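Local coordinates for phenolpthiocerol synthesis type-I polyketide synthase ppsA (Mycobacterium bovis, PDB 7AKC), which probably loads extender units onto the polyketide synthase through this acyltransferase domain, within the assembly line that builds the phthiocerol and phenolphthiocerol lipid core, at residues P105-E115 against T238-Y246. Residues are numbered along the deposited sequence; the frame is centred on the assembly and turned at random.
Sequences PDLVIGHSMGE and TIGIISTTY
E115 reaches from the first turn of helix 115-121 to the loop where 243-245 leaves strand 240-242. Its CB already points at that loop; CG lies anti to the backbone N (chi1 -177°) and the chain continues extended, carrying E115 CD to 3.3 Å from S243 OG. E115 OE2 takes T244 N through its syn lone pair, 2.8 Å and nearly straight at 166°. E115 OE1 accepts two hydroxyls from opposite faces of the carboxylate plane: S243 OG on the syn side at 2.7 Å, and T245 OG1 from above the plane, 46° out of it. H259 NE2 also bonds OE1, so the buried carboxylate is gripped from several directions and its rotation is fixed; these donors would be expected to stabilise its negative charge. S243 OG in turn accepts from T245 N, closing an ST turn; T245 OG1 also bonds N263 ND2. Beside it, T244 OG1 donates to G110 O at 2.7 Å, in the carbonyl plane, and its CG2 rests on I109 CG2. Water 1 joins G110 N, I242 O and E115 OE2 where the strands diverge. Further back, the parallel pairing is carried by V108 N to G240 O (2.9 Å) and I242 N to V108 O (3.2 Å). V108 CG2 packs on I241 CD1 on one face of the sheet, L107 CD2 on I242 CD1 (3.8 Å) on the other. G110, S112 and G114 fit the GxSxG nucleophile elbow of acyltransferases, with S112 OG bonded to H214 NE2. Strand 240-242 is one edge of the five-stranded parallel sheet; strand 107-110 lies between it and strand 23-27, helix 270-278 packs against L107, I109 and I242, and helix 257-265 borders the E115 carboxylate.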
loop_
_atom_site.group_PDB
_atom_site.type_symbol
_atom_site.label_atom_id
_atom_site.label_comp_id
_atom_site.label_asym_id
_atom_site.label_seq_id
_atom_site.Cartn_x
_atom_site.Cartn_y
_atom_site.Cartn_z
ATOM N N PRO A 105 -9.516 7.211 14.027
ATOM C CA PRO A 105 -8.077 7.389 13.779
ATOM C C PRO A 105 -7.574 8.796 14.010
ATOM O O PRO A 105 -8.216 9.781 13.654
ATOM C CB PRO A 105 -7.923 7.015 12.304
ATOM C CG PRO A 105 -9.217 7.355 11.694
ATOM C CD PRO A 105 -10.287 7.197 12.768
ATOM N N ASP A 106 -6.432 8.887 14.653
ATOM C CA ASP A 106 -5.711 10.141 14.801
ATOM C C ASP A 106 -4.760 10.346 13.594
ATOM O O ASP A 106 -4.262 11.451 13.378
ATOM C CB ASP A 106 -4.912 10.107 16.098
ATOM C CG ASP A 106 -5.812 9.876 17.298
ATOM O OD1 ASP A 106 -6.639 10.776 17.602
ATOM O OD2 ASP A 106 -5.709 8.790 17.922
ATOM N N LEU A 107 -4.524 9.284 12.811
ATOM C CA LEU A 107 -3.611 9.269 11.694
ATOM C C LEU A 107 -3.978 8.085 10.803
ATOM O O LEU A 107 -4.494 7.062 11.276
ATOM C CB LEU A 107 -2.194 9.057 12.232
ATOM C CG LEU A 107 -1.071 9.223 11.232
ATOM C CD1 LEU A 107 -0.499 10.616 11.293
ATOM C CD2 LEU A 107 0.037 8.213 11.493
ATOM N N VAL A 108 -3.782 8.258 9.509
ATOM C CA VAL A 108 -4.016 7.159 8.570
ATOM C C VAL A 108 -2.768 6.877 7.744
ATOM O O VAL A 108 -1.989 7.779 7.458
ATOM C CB VAL A 108 -5.282 7.364 7.696
ATOM C CG1 VAL A 108 -6.538 7.498 8.555
ATOM C CG2 VAL A 108 -5.124 8.552 6.771
ATOM N N ILE A 109 -2.583 5.600 7.338
ATOM C CA ILE A 109 -1.495 5.195 6.464
ATOM C C ILE A 109 -2.101 4.269 5.446
ATOM O O ILE A 109 -2.769 3.310 5.793
ATOM C CB ILE A 109 -0.345 4.509 7.237
ATOM C CG1 ILE A 109 0.319 5.506 8.231
ATOM C CG2 ILE A 109 0.670 3.951 6.266
ATOM C CD1 ILE A 109 1.386 4.903 9.149
ATOM N N GLY A 110 -1.907 4.587 4.188
ATOM C CA GLY A 110 -2.399 3.764 3.090
ATOM C C GLY A 110 -1.208 3.088 2.439
ATOM O O GLY A 110 -0.225 3.746 2.110
ATOM N N HIS A 111 -1.311 1.779 2.222
ATOM C CA HIS A 111 -0.315 0.904 1.614
ATOM C C HIS A 111 -0.720 0.672 0.154
ATOM O O HIS A 111 -1.845 0.235 -0.122
ATOM C CB HIS A 111 -0.318 -0.405 2.400
ATOM C CG HIS A 111 0.448 -1.542 1.817
ATOM N ND1 HIS A 111 -0.104 -2.348 0.814
ATOM C CD2 HIS A 111 1.627 -2.082 2.209
ATOM C CE1 HIS A 111 0.790 -3.305 0.592
ATOM N NE2 HIS A 111 1.854 -3.173 1.396
ATOM N N SER A 112 0.188 0.990 -0.791
ATOM C CA SER A 112 -0.041 0.787 -2.207
ATOM C C SER A 112 -1.381 1.446 -2.672
ATOM O O SER A 112 -1.651 2.591 -2.315
ATOM C CB SER A 112 0.078 -0.714 -2.538
ATOM O OG SER A 112 -0.176 -1.008 -3.910
ATOM N N MET A 113 -2.244 0.717 -3.368
ATOM C CA MET A 113 -3.541 1.219 -3.814
ATOM C C MET A 113 -4.449 1.688 -2.651
ATOM O O MET A 113 -5.374 2.460 -2.872
ATOM C CB MET A 113 -4.229 0.172 -4.698
ATOM C CG MET A 113 -3.328 -0.414 -5.779
ATOM S SD MET A 113 -3.037 0.717 -7.159
ATOM C CE MET A 113 -1.374 1.422 -6.688
ATOM N N GLY A 114 -4.122 1.301 -1.421
ATOM C CA GLY A 114 -4.845 1.683 -0.215
ATOM C C GLY A 114 -4.714 3.146 0.169
ATOM O O GLY A 114 -5.471 3.630 1.014
ATOM N N GLU A 115 -3.718 3.859 -0.405
ATOM C CA GLU A 115 -3.519 5.283 -0.104
ATOM C C GLU A 115 -4.713 6.123 -0.598
ATOM O O GLU A 115 -4.991 7.168 -0.021
ATOM C CB GLU A 115 -2.179 5.791 -0.673
ATOM C CG GLU A 115 -1.909 7.243 -0.319
ATOM C CD GLU A 115 -0.424 7.520 -0.211
ATOM O OE1 GLU A 115 0.058 8.387 -0.969
ATOM O OE2 GLU A 115 0.249 6.888 0.633
ATOM N N THR A 238 -7.990 16.806 7.100
ATOM C CA THR A 238 -8.512 17.107 8.417
ATOM C C THR A 238 -7.884 16.184 9.476
ATOM O O THR A 238 -7.840 16.542 10.628
ATOM C CB THR A 238 -10.043 17.050 8.403
ATOM O OG1 THR A 238 -10.458 15.699 8.239
ATOM C CG2 THR A 238 -10.651 17.905 7.299
ATOM N N ILE A 239 -7.464 14.979 9.094
ATOM C CA ILE A 239 -6.789 14.024 9.973
ATOM C C ILE A 239 -5.379 13.813 9.400
ATOM O O ILE A 239 -5.200 13.841 8.181
ATOM C CB ILE A 239 -7.599 12.701 10.000
ATOM C CG1 ILE A 239 -8.988 12.920 10.614
ATOM C CG2 ILE A 239 -6.865 11.566 10.704
ATOM C CD1 ILE A 239 -9.924 11.749 10.346
ATOM N N GLY A 240 -4.394 13.605 10.265
ATOM C CA GLY A 240 -3.027 13.343 9.810
ATOM C C GLY A 240 -2.905 12.133 8.903
ATOM O O GLY A 240 -3.638 11.165 9.058
ATOM N N ILE A 241 -2.026 12.211 7.913
ATOM C CA ILE A 241 -1.769 11.114 7.006
ATOM C C ILE A 241 -0.288 11.092 6.680
ATOM O O ILE A 241 0.336 12.153 6.510
ATOM C CB ILE A 241 -2.624 11.232 5.722
ATOM C CG1 ILE A 241 -2.286 10.087 4.722
ATOM C CG2 ILE A 241 -2.526 12.627 5.088
ATOM C CD1 ILE A 241 -3.354 9.847 3.704
ATOM N N ILE A 242 0.281 9.902 6.736
ATOM C CA ILE A 242 1.642 9.693 6.293
ATOM C C ILE A 242 1.537 8.955 4.974
ATOM O O ILE A 242 0.961 7.853 4.906
ATOM C CB ILE A 242 2.554 8.946 7.277
ATOM C CG1 ILE A 242 2.517 9.630 8.666
ATOM C CG2 ILE A 242 3.975 8.850 6.697
ATOM C CD1 ILE A 242 3.325 8.945 9.686
ATOM N N SER A 243 1.992 9.591 3.894
ATOM C CA SER A 243 1.980 8.927 2.585
ATOM C C SER A 243 3.083 7.877 2.520
ATOM O O SER A 243 4.157 8.059 3.078
ATOM C CB SER A 243 2.239 9.961 1.495
ATOM O OG SER A 243 2.255 9.380 0.203
ATOM N N THR A 244 2.837 6.803 1.790
ATOM C CA THR A 244 3.845 5.789 1.520
ATOM C C THR A 244 4.420 5.980 0.094
ATOM O O THR A 244 5.231 5.152 -0.377
ATOM C CB THR A 244 3.220 4.389 1.665
ATOM O OG1 THR A 244 2.083 4.235 0.774
ATOM C CG2 THR A 244 2.842 4.059 3.143
ATOM N N THR A 245 4.050 7.049 -0.594
ATOM C CA THR A 245 4.479 7.308 -1.949
ATOM C C THR A 245 5.931 7.748 -2.120
ATOM O O THR A 245 6.599 7.322 -3.099
ATOM C CB THR A 245 3.532 8.329 -2.587
ATOM O OG1 THR A 245 2.227 7.725 -2.670
ATOM C CG2 THR A 245 3.994 8.772 -3.985
ATOM N N TYR A 246 6.390 8.594 -1.200
ATOM C CA TYR A 246 7.728 9.209 -1.326
ATOM C C TYR A 246 8.723 8.714 -0.276
ATOM O O TYR A 246 8.343 8.452 0.861
ATOM C CB TYR A 246 7.596 10.731 -1.220
ATOM C CG TYR A 246 6.530 11.329 -2.097
ATOM C CD1 TYR A 246 6.792 11.625 -3.423
ATOM C CD2 TYR A 246 5.268 11.602 -1.604
ATOM C CE1 TYR A 246 5.823 12.174 -4.240
ATOM C CE2 TYR A 246 4.286 12.147 -2.411
ATOM C CZ TYR A 246 4.565 12.434 -3.733
ATOM O OH TYR A 246 3.611 12.973 -4.541
HETATM O O HOH W 1 -0.880 6.960 3.137
#